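Local coordinates for PDZ domain protein (Parabacteroides distasonis, PDB 4L8N) that is of unknown function but joins PDZ domains to a DUF4136 domain and binds magnesium, consistent with a role in protein or peptide recognition, at residues 17-29 / 133-145. Residues are numbered along the deposited sequence; the frame is centred on the assembly and turned at random.
Sequences DISQSKNWGNNKP and TTVTSDGVDFGNF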
loop_
_atom_site.group_PDB
_atom_site.type_symbol
_atom_site.label_atom_id
_atom_site.label_comp_id
_atom_site.label_asym_id
_atom_site.label_seq_id
_atom_site.Cartn_x
_atom_site.Cartn_y
_atom_site.Cartn_z
ATOM N N ASP A 17 -13.835 11.741 20.470
ATOM C CA ASP A 17 -12.481 12.238 20.271
ATOM C C ASP A 17 -12.489 13.738 20.251
ATOM O O ASP A 17 -13.502 14.327 19.888
ATOM C CB ASP A 17 -11.969 11.782 18.898
ATOM C CG ASP A 17 -11.347 10.412 18.783
ATOM O OD1 ASP A 17 -10.976 9.832 19.836
ATOM O OD2 ASP A 17 -11.160 9.949 17.642
ATOM N N ILE A 18 -11.353 14.374 20.529
ATOM C CA ILE A 18 -11.216 15.796 20.234
ATOM C C ILE A 18 -10.559 15.734 18.845
ATOM O O ILE A 18 -9.397 15.325 18.734
ATOM C CB ILE A 18 -10.493 16.656 21.313
ATOM C CG1 ILE A 18 -11.431 16.912 22.507
ATOM C CG2 ILE A 18 -10.026 18.003 20.739
ATOM C CD1 ILE A 18 -11.216 16.028 23.647
ATOM N N SER A 19 -11.374 15.952 17.788
ATOM C CA SER A 19 -10.997 15.844 16.374
ATOM C C SER A 19 -9.759 16.635 16.005
ATOM O O SER A 19 -9.622 17.812 16.344
ATOM C CB SER A 19 -12.142 16.267 15.467
ATOM O OG SER A 19 -11.753 16.328 14.105
ATOM N N GLN A 20 -8.863 15.942 15.293
ATOM C CA GLN A 20 -7.610 16.461 14.761
ATOM C C GLN A 20 -7.746 16.640 13.245
ATOM O O GLN A 20 -6.854 17.211 12.617
ATOM C CB GLN A 20 -6.418 15.551 15.140
ATOM C CG GLN A 20 -6.052 15.545 16.646
ATOM C CD GLN A 20 -5.973 16.930 17.278
ATOM O OE1 GLN A 20 -6.703 17.246 18.228
ATOM N NE2 GLN A 20 -5.114 17.800 16.743
ATOM N N SER A 21 -8.902 16.219 12.675
ATOM C CA SER A 21 -9.237 16.352 11.253
ATOM C C SER A 21 -9.515 17.794 10.910
ATOM O O SER A 21 -10.273 18.449 11.615
ATOM C CB SER A 21 -10.449 15.488 10.904
ATOM O OG SER A 21 -11.041 15.901 9.682
ATOM N N LYS A 22 -8.927 18.283 9.818
ATOM C CA LYS A 22 -9.088 19.670 9.354
ATOM C C LYS A 22 -10.423 19.893 8.650
ATOM O O LYS A 22 -10.857 21.041 8.533
ATOM C CB LYS A 22 -7.938 20.076 8.388
ATOM C CG LYS A 22 -6.507 19.849 8.903
ATOM C CD LYS A 22 -6.057 20.845 9.997
ATOM C CE LYS A 22 -4.828 20.372 10.749
ATOM N NZ LYS A 22 -4.527 21.230 11.929
ATOM N N ASN A 23 -11.074 18.816 8.187
ATOM C CA ASN A 23 -12.297 18.904 7.397
ATOM C C ASN A 23 -13.565 18.487 8.149
ATOM O O ASN A 23 -14.660 18.570 7.587
ATOM C CB ASN A 23 -12.138 18.048 6.148
ATOM C CG ASN A 23 -10.847 18.311 5.413
ATOM O OD1 ASN A 23 -9.857 17.610 5.593
ATOM N ND2 ASN A 23 -10.799 19.381 4.645
ATOM N N TRP A 24 -13.435 18.065 9.411
ATOM C CA TRP A 24 -14.581 17.637 10.216
ATOM C C TRP A 24 -14.403 17.958 11.678
ATOM O O TRP A 24 -13.589 17.310 12.348
ATOM C CB TRP A 24 -14.855 16.132 10.059
ATOM C CG TRP A 24 -16.217 15.749 10.557
ATOM C CD1 TRP A 24 -16.505 14.950 11.622
ATOM C CD2 TRP A 24 -17.474 16.278 10.102
ATOM N NE1 TRP A 24 -17.864 14.901 11.826
ATOM C CE2 TRP A 24 -18.484 15.713 10.916
ATOM C CE3 TRP A 24 -17.849 17.147 9.063
ATOM C CZ2 TRP A 24 -19.839 15.953 10.699
ATOM C CZ3 TRP A 24 -19.195 17.389 8.857
ATOM C CH2 TRP A 24 -20.174 16.782 9.661
ATOM N N GLY A 25 -15.184 18.937 12.152
ATOM C CA GLY A 25 -15.216 19.389 13.540
ATOM C C GLY A 25 -13.863 19.520 14.207
ATOM O O GLY A 25 -13.645 18.938 15.271
ATOM N N ASN A 26 -12.946 20.280 13.573
ATOM C CA ASN A 26 -11.587 20.494 14.063
ATOM C C ASN A 26 -11.568 21.100 15.483
ATOM O O ASN A 26 -12.270 22.082 15.765
ATOM C CB ASN A 26 -10.795 21.374 13.100
ATOM C CG ASN A 26 -9.296 21.251 13.248
ATOM O OD1 ASN A 26 -8.775 20.302 13.848
ATOM N ND2 ASN A 26 -8.557 22.191 12.665
ATOM N N ASN A 27 -10.784 20.454 16.378
ATOM C CA ASN A 27 -10.560 20.803 17.790
ATOM C C ASN A 27 -11.899 20.953 18.559
ATOM O O ASN A 27 -12.049 21.791 19.464
ATOM C CB ASN A 27 -9.641 22.048 17.927
ATOM C CG ASN A 27 -8.262 21.825 17.329
ATOM O OD1 ASN A 27 -7.554 20.853 17.655
ATOM N ND2 ASN A 27 -7.870 22.688 16.395
ATOM N N LYS A 28 -12.853 20.071 18.209
ATOM C CA LYS A 28 -14.193 19.968 18.803
ATOM C C LYS A 28 -14.465 18.510 19.115
ATOM O O LYS A 28 -13.861 17.666 18.451
ATOM C CB LYS A 28 -15.264 20.511 17.833
ATOM C CG LYS A 28 -15.141 21.990 17.503
ATOM C CD LYS A 28 -16.148 22.376 16.453
ATOM C CE LYS A 28 -16.022 23.813 16.033
ATOM N NZ LYS A 28 -16.801 24.075 14.795
ATOM N N PRO A 29 -15.355 18.142 20.070
ATOM C CA PRO A 29 -15.641 16.710 20.267
ATOM C C PRO A 29 -16.442 16.128 19.091
ATOM O O PRO A 29 -17.400 16.749 18.629
ATOM C CB PRO A 29 -16.447 16.670 21.578
ATOM C CG PRO A 29 -16.454 18.064 22.112
ATOM C CD PRO A 29 -16.183 18.978 20.964
ATOM N N THR A 133 -6.980 6.120 2.439
ATOM C CA THR A 133 -7.951 7.224 2.513
ATOM C C THR A 133 -7.170 8.505 2.488
ATOM O O THR A 133 -6.334 8.751 3.363
ATOM C CB THR A 133 -8.902 7.085 3.738
ATOM O OG1 THR A 133 -9.337 5.733 3.776
ATOM C CG2 THR A 133 -10.143 7.957 3.620
ATOM N N THR A 134 -7.422 9.298 1.434
ATOM C CA THR A 134 -6.748 10.553 1.116
ATOM C C THR A 134 -7.756 11.661 0.984
ATOM O O THR A 134 -8.769 11.503 0.302
ATOM C CB THR A 134 -5.963 10.410 -0.188
ATOM O OG1 THR A 134 -5.327 9.129 -0.249
ATOM C CG2 THR A 134 -4.950 11.529 -0.385
ATOM N N VAL A 135 -7.476 12.782 1.633
ATOM C CA VAL A 135 -8.332 13.951 1.592
ATOM C C VAL A 135 -7.534 15.147 1.069
ATOM O O VAL A 135 -6.295 15.126 1.098
ATOM C CB VAL A 135 -9.026 14.263 2.956
ATOM C CG1 VAL A 135 -9.789 13.043 3.471
ATOM C CG2 VAL A 135 -8.033 14.764 4.004
ATOM N N THR A 136 -8.266 16.195 0.621
ATOM C CA THR A 136 -7.727 17.474 0.146
ATOM C C THR A 136 -6.884 18.115 1.274
ATOM O O THR A 136 -7.157 17.915 2.464
ATOM C CB THR A 136 -8.865 18.400 -0.366
ATOM O OG1 THR A 136 -8.301 19.622 -0.846
ATOM C CG2 THR A 136 -9.946 18.704 0.704
ATOM N N SER A 137 -5.849 18.852 0.891
ATOM C CA SER A 137 -4.979 19.510 1.856
ATOM C C SER A 137 -5.604 20.837 2.280
ATOM O O SER A 137 -5.173 21.421 3.279
ATOM C CB SER A 137 -3.571 19.688 1.292
ATOM O OG SER A 137 -3.595 20.340 0.031
ATOM N N ASP A 138 -6.662 21.287 1.556
ATOM C CA ASP A 138 -7.444 22.490 1.894
ATOM C C ASP A 138 -8.309 22.160 3.106
ATOM O O ASP A 138 -8.913 21.085 3.157
ATOM C CB ASP A 138 -8.299 22.961 0.703
ATOM C CG ASP A 138 -7.516 23.233 -0.571
ATOM O OD1 ASP A 138 -6.322 23.609 -0.473
ATOM O OD2 ASP A 138 -8.094 23.077 -1.666
ATOM N N GLY A 139 -8.339 23.070 4.072
ATOM C CA GLY A 139 -9.068 22.894 5.325
ATOM C C GLY A 139 -10.556 23.185 5.272
ATOM O O GLY A 139 -11.116 23.697 6.251
ATOM N N VAL A 140 -11.213 22.815 4.147
ATOM C CA VAL A 140 -12.631 23.022 3.928
ATOM C C VAL A 140 -13.463 22.058 4.771
ATOM O O VAL A 140 -13.189 20.860 4.802
ATOM C CB VAL A 140 -12.997 22.956 2.426
ATOM C CG1 VAL A 140 -12.874 21.550 1.846
ATOM C CG2 VAL A 140 -14.381 23.538 2.173
ATOM N N ASP A 141 -14.501 22.586 5.439
ATOM C CA ASP A 141 -15.430 21.773 6.204
ATOM C C ASP A 141 -16.334 20.962 5.245
ATOM O O ASP A 141 -16.999 21.535 4.376
ATOM C CB ASP A 141 -16.268 22.621 7.169
ATOM C CG ASP A 141 -16.781 21.770 8.316
ATOM O OD1 ASP A 141 -17.829 21.105 8.143
ATOM O OD2 ASP A 141 -16.069 21.657 9.331
ATOM N N PHE A 142 -16.334 19.624 5.402
ATOM C CA PHE A 142 -17.132 18.688 4.596
ATOM C C PHE A 142 -18.641 18.922 4.776
ATOM O O PHE A 142 -19.418 18.527 3.913
ATOM C CB PHE A 142 -16.762 17.213 4.899
ATOM C CG PHE A 142 -15.408 16.764 4.388
ATOM C CD1 PHE A 142 -14.760 17.455 3.359
ATOM C CD2 PHE A 142 -14.803 15.619 4.891
ATOM C CE1 PHE A 142 -13.516 17.031 2.881
ATOM C CE2 PHE A 142 -13.564 15.190 4.396
ATOM C CZ PHE A 142 -12.934 15.904 3.395
ATOM N N GLY A 143 -19.030 19.598 5.852
ATOM C CA GLY A 143 -20.417 19.974 6.108
ATOM C C GLY A 143 -20.978 20.988 5.116
ATOM O O GLY A 143 -22.188 21.203 5.083
ATOM N N ASN A 144 -20.112 21.614 4.274
ATOM C CA ASN A 144 -20.540 22.577 3.255
ATOM C C ASN A 144 -21.196 21.882 2.058
ATOM O O ASN A 144 -21.819 22.551 1.239
ATOM C CB ASN A 144 -19.359 23.421 2.750
ATOM C CG ASN A 144 -18.641 24.288 3.768
ATOM O OD1 ASN A 144 -17.469 24.625 3.585
ATOM N ND2 ASN A 144 -19.308 24.706 4.835
ATOM N N PHE A 145 -21.037 20.555 1.943
ATOM C CA PHE A 145 -21.528 19.762 0.824
ATOM C C PHE A 145 -22.677 18.885 1.300
ATOM O O PHE A 145 -22.477 17.983 2.105
ATOM C CB PHE A 145 -20.353 18.948 0.243
ATOM C CG PHE A 145 -19.138 19.815 -0.028
ATOM C CD1 PHE A 145 -19.044 20.565 -1.198
ATOM C CD2 PHE A 145 -18.117 19.926 0.910
ATOM C CE1 PHE A 145 -17.938 21.391 -1.433
ATOM C CE2 PHE A 145 -17.024 20.779 0.687
ATOM C CZ PHE A 145 -16.942 21.501 -0.486
HETATM O O HOH W 1 -13.432 21.798 10.588
#
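With CG of N23 beside its own backbone N (chi1 -49°) and CG of F142 turned likewise (chi1 -71°), the asparagine amide runs nearly parallel to the phenyl ring, its CG by the CZ end, the planes 11° apart. CB of N23 sits above the ring centre, 3.5 Å from the centroid, in a CH-pi contact. From there the amide reaches into the loop 136-141: ND2 gives one hydrogen to V140 O at 2.8 Å and the other to D138 O at 2.9 Å, both acceptors close to the amide plane, which fixes the rotation of the group. OD1 faces CG2 of V135. The backbone adds a third bond, nearly straight, from F142 N to N23 O (2.9 Å). Next door, the W24 ring presents its edge to G143 N, whose hydrogen goes to D141 OD1 in an Asx turn. The other carboxylate oxygen, D141 OD2, accepts a hydrogen bond from a water at 2.9 Å. NE1 of W24 is hydrogen-bonded to Y48 O, and the ring of Y289 meets that of F142. This is interdomain packing: the loop between strands 8-18 and 29-34 of the N-terminal PDZ domain docks, chiefly through N23, on the loop following strand 123-135 of the DUF4136 domain.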